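PDB 6M8V: flavin prenyltransferase UbiX from Methanocaldococcus jannaschii, which catalyses the transfer of a dimethylallyl group from dimethylallyl phosphate to reduced FMN, making the prenylated flavin cofactor that UbiD-type decarboxylases use. Local coordinates for the interface of chains A and B and the interface of chains A and C. Residues are numbered along the deposited sequence; one frame, centred on the assembly and turned at random. Chains: chain A/B/C, Flavin prenyltransferase UbiX.

Contact 1: the interface of chains A and B. Residues chain A 180-182; chain B 67-68, 70-71, 73-74.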
ATOM      1  N   ARG A 180     -40.617  -5.877   9.239  1.00 56.32           N
ATOM      2  CA  ARG A 180     -39.649  -5.052   8.538  1.00 57.18           C
ATOM      3  C   ARG A 180     -39.773  -3.595   8.984  1.00 63.36           C
ATOM      4  O   ARG A 180     -40.664  -3.222   9.754  1.00 58.63           O
ATOM      5  CB  ARG A 180     -39.823  -5.212   7.031  1.00 55.56           C
ATOM      6  CG  ARG A 180     -39.582  -6.639   6.575  1.00 54.06           C
ATOM      7  CD  ARG A 180     -39.715  -6.806   5.075  1.00 54.42           C
ATOM      8  NE  ARG A 180     -39.546  -8.206   4.693  1.00 53.38           N
ATOM      9  CZ  ARG A 180     -38.369  -8.785   4.472  1.00 52.43           C
ATOM     10  NH1 ARG A 180     -37.249  -8.083   4.591  1.00 52.36           N
ATOM     11  NH2 ARG A 180     -38.311 -10.064   4.129  1.00 51.91           N
ATOM     12  N   TRP A 181     -38.850  -2.763   8.493  1.00 59.52           N
ATOM     13  CA  TRP A 181     -38.737  -1.395   8.991  1.00 60.87           C
ATOM     14  C   TRP A 181     -40.011  -0.597   8.723  1.00 71.65           C
ATOM     15  O   TRP A 181     -40.528   0.086   9.615  1.00 72.50           O
ATOM     16  CB  TRP A 181     -37.517  -0.719   8.366  1.00 64.75           C
ATOM     17  CG  TRP A 181     -37.561   0.783   8.340  1.00 74.88           C
ATOM     18  CD1 TRP A 181     -37.279   1.585   7.274  1.00 76.45           C
ATOM     19  CD2 TRP A 181     -37.894   1.663   9.425  1.00 85.93           C
ATOM     20  NE1 TRP A 181     -37.418   2.904   7.623  1.00 84.62           N
ATOM     21  CE2 TRP A 181     -37.798   2.979   8.937  1.00 89.04           C
ATOM     22  CE3 TRP A 181     -38.266   1.465  10.760  1.00 91.79           C
ATOM     23  CZ2 TRP A 181     -38.063   4.088   9.731  1.00 96.13           C
ATOM     24  CZ3 TRP A 181     -38.540   2.567  11.543  1.00 96.18           C
ATOM     25  CH2 TRP A 181     -38.437   3.864  11.026  1.00 98.16           C
ATOM     26  N   GLY A 182     -40.552  -0.694   7.511  1.00 80.59           N
ATOM     27  CA  GLY A 182     -41.809  -0.029   7.213  1.00 93.79           C
ATOM     28  C   GLY A 182     -42.997  -0.624   7.947  1.00 98.96           C
ATOM     29  O   GLY A 182     -44.137  -0.189   7.751  1.00101.01           O
TER
ATOM     30  N   SER B  67     -38.178   7.201   6.263  1.00 48.31           N
ATOM     31  CA  SER B  67     -38.591   6.630   4.994  1.00 41.69           C
ATOM     32  C   SER B  67     -38.294   5.130   4.979  1.00 41.89           C
ATOM     33  O   SER B  67     -37.322   4.677   5.589  1.00 41.93           O
ATOM     34  CB  SER B  67     -37.868   7.328   3.842  1.00 40.84           C
ATOM     35  OG  SER B  67     -37.793   6.500   2.696  1.00 40.61           O
ATOM     36  N   PRO B  68     -39.134   4.329   4.319  1.00 42.24           N
ATOM     37  CA  PRO B  68     -38.830   2.892   4.217  1.00 42.64           C
ATOM     38  C   PRO B  68     -37.523   2.600   3.500  1.00 46.61           C
ATOM     39  O   PRO B  68     -36.902   1.560   3.762  1.00 42.47           O
ATOM     40  CB  PRO B  68     -40.042   2.325   3.458  1.00 43.19           C
ATOM     41  CG  PRO B  68     -40.736   3.517   2.849  1.00 42.83           C
ATOM     42  CD  PRO B  68     -40.464   4.660   3.774  1.00 42.57           C
ATOM     43  N   ALA B  70     -34.719   3.812   4.027  1.00 40.89           N
ATOM     44  CA  ALA B  70     -33.588   3.974   4.929  1.00 40.96           C
ATOM     45  C   ALA B  70     -33.206   2.696   5.663  1.00 41.80           C
ATOM     46  O   ALA B  70     -32.410   2.761   6.605  1.00 42.14           O
ATOM     47  CB  ALA B  70     -33.883   5.076   5.947  1.00 41.05           C
ATOM     48  N   SER B  71     -33.735   1.544   5.262  1.00 34.77           N
ATOM     49  CA  SER B  71     -33.392   0.284   5.903  1.00 34.06           C
ATOM     50  C   SER B  71     -33.168  -0.790   4.854  1.00 32.78           C
ATOM     51  O   SER B  71     -33.900  -0.863   3.861  1.00 31.62           O
ATOM     52  CB  SER B  71     -34.487  -0.172   6.863  1.00 35.03           C
ATOM     53  OG  SER B  71     -34.299  -1.528   7.227  1.00 37.77           O
ATOM     54  N   SER B  73     -33.796  -3.823   5.322  1.00 40.39           N
ATOM     55  CA  SER B  73     -34.899  -4.775   5.398  1.00 37.64           C
ATOM     56  C   SER B  73     -35.890  -4.567   4.259  1.00 41.27           C
ATOM     57  O   SER B  73     -36.586  -5.509   3.861  1.00 47.95           O
ATOM     58  CB  SER B  73     -35.606  -4.653   6.749  1.00 31.68           C
ATOM     59  OG  SER B  73     -36.233  -3.386   6.889  1.00 31.62           O
ATOM     60  N   ASN B  74     -35.973  -3.351   3.732  1.00 39.59           N
ATOM     61  CA  ASN B  74     -36.770  -3.067   2.548  1.00 38.58           C
ATOM     62  C   ASN B  74     -35.898  -3.172   1.298  1.00 42.67           C
ATOM     63  O   ASN B  74     -34.678  -2.993   1.344  1.00 45.30           O
ATOM     64  CB  ASN B  74     -37.411  -1.682   2.649  1.00 37.73           C
ATOM     65  CG  ASN B  74     -38.331  -1.556   3.852  1.00 40.74           C
ATOM     66  OD1 ASN B  74     -39.098  -2.469   4.151  1.00 39.26           O
ATOM     67  ND2 ASN B  74     -38.255  -0.428   4.552  1.00 41.57           N
TER
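A:Trp181 lays the pyrrole side of its indole against B:Ser71 and B:Pro68, a small apolar centre through which the C-terminal tail appears to fasten one subunit to the next. The ring carbon CD1 lies 3.3 Å from CB of B:Ser71 and also meets the CA of B:Pro68, while the CB of A:Trp181 rests against the same serine methylene. With CG anti to the backbone N (chi1 157°), the indole reaches along the B:Ser67–B:Ser71 turn. The tryptophan is poorly ordered, so its fine placing deserves caution.

At the ring edge the polar contacts begin. The indole NE1 donates to the backbone O of B:Ser67 at 2.7 Å; the oxygen lies in the ring plane, yet the N-H arrives from above the carbonyl plane and misses the lone pairs. Beside the indole, the amide of B:Asn74 is turned 34° from the ring plane. Its ND2, 3.5 Å from CD1 of A:Trp181, donates to the backbone O of B:Pro68, a bond, with the oxygen in the amide plane, that fixes the turn of the amide.

Further out, the backbone N of A:Trp181 donates to the hydroxyl OG of B:Ser73 at 3.1 Å. That hydroxyl also bonds to OG of B:Ser71, which accepts from the backbone N of B:Ser73, so the two serines fix each other's rotation where the tail meets them. At the rim, A:Arg180 stretches its chain from CG to NE and sends NH1 to the backbone O of B:Ser73 at 2.8 Å. The donor meets a lone pair in the carbonyl plane, although the oxygen sits 29° out of the guanidinium plane.

In the fold, the chain A residues belong to the C-terminal tail, beyond helix 156-171, while chain B supplies the 3-10 helix 68-70 with the residue before it and the loop after it, ahead of strand 78-81.

Contact 2: the interface of chains A and C. Residues chain A 126-127; chain C 134, 138.
C:Leu138 points its two methyl groups at A:Ser126 and A:Ile127, at the start of a helix in the neighbouring chain, a compact case of subunits meeting through a few aliphatic branches with water at the margin.

The apolar contacts divide between the two branches. CD1 of C:Leu138 packs against the CG1 methylene of A:Ile127 at 3.6 Å and also approaches the CD1 methyl at the end of the same side chain, 4.0 Å away. CD2 of C:Leu138 turns instead to A:Ser126, lying 3.7 Å from its CB. The fork of the leucine thus spans two consecutive residues of chain A. In A:Ile127, CG1 stands anti to the carbonyl carbon (chi1 -59°), which directs the longer branch toward chain C; its axis runs obliquely to that of the leucine. C:Lys134 adds its aliphatic part: the chain is extended to its end, and the CE methylene comes within 4.1 Å of CG1 of A:Ile127. The isoleucine branch is therefore met by a leucine methyl and a lysine methylene. An alanine in place of C:Leu138 is likely to open a gap beside A:Ile127 and A:Ser126, with the isoleucine's ethyl branch freer to turn.

A polar link runs through water. The amino group NZ of C:Lys134 lies 2.9 Å from water 1, which in turn is 3.0 Å from the backbone O of A:Ile127. The extended lysine brings the amine beside the isoleucine, within reach of this water, so one residue contributes both to the packing and to the bridge.

Helix 126-137 is used at both ends: its first turn in chain A faces the last turn of its counterpart in chain C and the residue just after. With 88 Å² hidden here, this patch is a modest part of a larger interface that joins two copies in the deposited dodecamer, and it probably helps to set their relative orientation.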
ATOM      1  N   SER A 126      -8.046  -6.197  15.053  1.00  8.28           N
ATOM      2  CA  SER A 126      -7.702  -5.779  13.696  1.00  9.20           C
ATOM      3  C   SER A 126      -7.493  -6.950  12.754  1.00 11.29           C
ATOM      4  O   SER A 126      -7.641  -6.785  11.539  1.00  6.21           O
ATOM      5  CB  SER A 126      -6.443  -4.921  13.717  1.00  9.43           C
ATOM      6  OG  SER A 126      -6.758  -3.616  14.162  1.00  6.97           O
ATOM      7  N   ILE A 127      -7.137  -8.118  13.280  1.00  4.72           N
ATOM      8  CA  ILE A 127      -6.979  -9.293  12.434  1.00  7.75           C
ATOM      9  C   ILE A 127      -8.333  -9.753  11.912  1.00  6.23           C
ATOM     10  O   ILE A 127      -8.498 -10.023  10.714  1.00  6.93           O
ATOM     11  CB  ILE A 127      -6.246 -10.405  13.207  1.00 10.14           C
ATOM     12  CG1 ILE A 127      -4.876  -9.884  13.663  1.00  9.80           C
ATOM     13  CG2 ILE A 127      -6.082 -11.635  12.337  1.00  9.43           C
ATOM     14  CD1 ILE A 127      -4.067 -10.860  14.482  1.00 14.07           C
TER
ATOM     15  N   LYS C 134       3.448  -7.164  11.646  1.00  4.34           N
ATOM     16  CA  LYS C 134       2.006  -7.017  11.823  1.00  9.77           C
ATOM     17  C   LYS C 134       1.616  -7.075  13.296  1.00 11.47           C
ATOM     18  O   LYS C 134       0.847  -6.237  13.781  1.00  4.76           O
ATOM     19  CB  LYS C 134       1.263  -8.098  11.031  1.00  6.52           C
ATOM     20  CG  LYS C 134      -0.267  -8.002  11.117  1.00 16.67           C
ATOM     21  CD  LYS C 134      -0.927  -9.010  10.181  1.00 24.34           C
ATOM     22  CE  LYS C 134      -2.416  -9.140  10.432  1.00 31.34           C
ATOM     23  NZ  LYS C 134      -3.042 -10.206   9.574  1.00 29.34           N
ATOM     24  N   LEU C 138       0.211  -4.147  16.014  1.00 11.41           N
ATOM     25  CA  LEU C 138      -1.023  -4.266  16.779  1.00 11.35           C
ATOM     26  C   LEU C 138      -0.806  -4.137  18.276  1.00 14.13           C
ATOM     27  O   LEU C 138      -1.779  -4.204  19.032  1.00 20.54           O
ATOM     28  CB  LEU C 138      -1.707  -5.606  16.485  1.00 12.90           C
ATOM     29  CG  LEU C 138      -2.166  -5.780  15.037  1.00 16.23           C
ATOM     30  CD1 LEU C 138      -3.050  -7.000  14.914  1.00 23.60           C
ATOM     31  CD2 LEU C 138      -2.877  -4.529  14.532  1.00 16.39           C
TER
HETATM   32  O   HOH W   1      -5.904 -10.132   9.133  1.00 25.52           O

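The centres of contact 1 and contact 2 lie about 35 Å apart, and chain A takes part in both, through its C-terminal tail in contact 1 and the start of helix 126-137 in contact 2. The two contacts share no residue, so a single subunit can hold both neighbours at once. Each joins unlike surfaces of identical chains, and repetition across the twelve copies of the deposited assembly could help such separate patches hold the twelve subunits together.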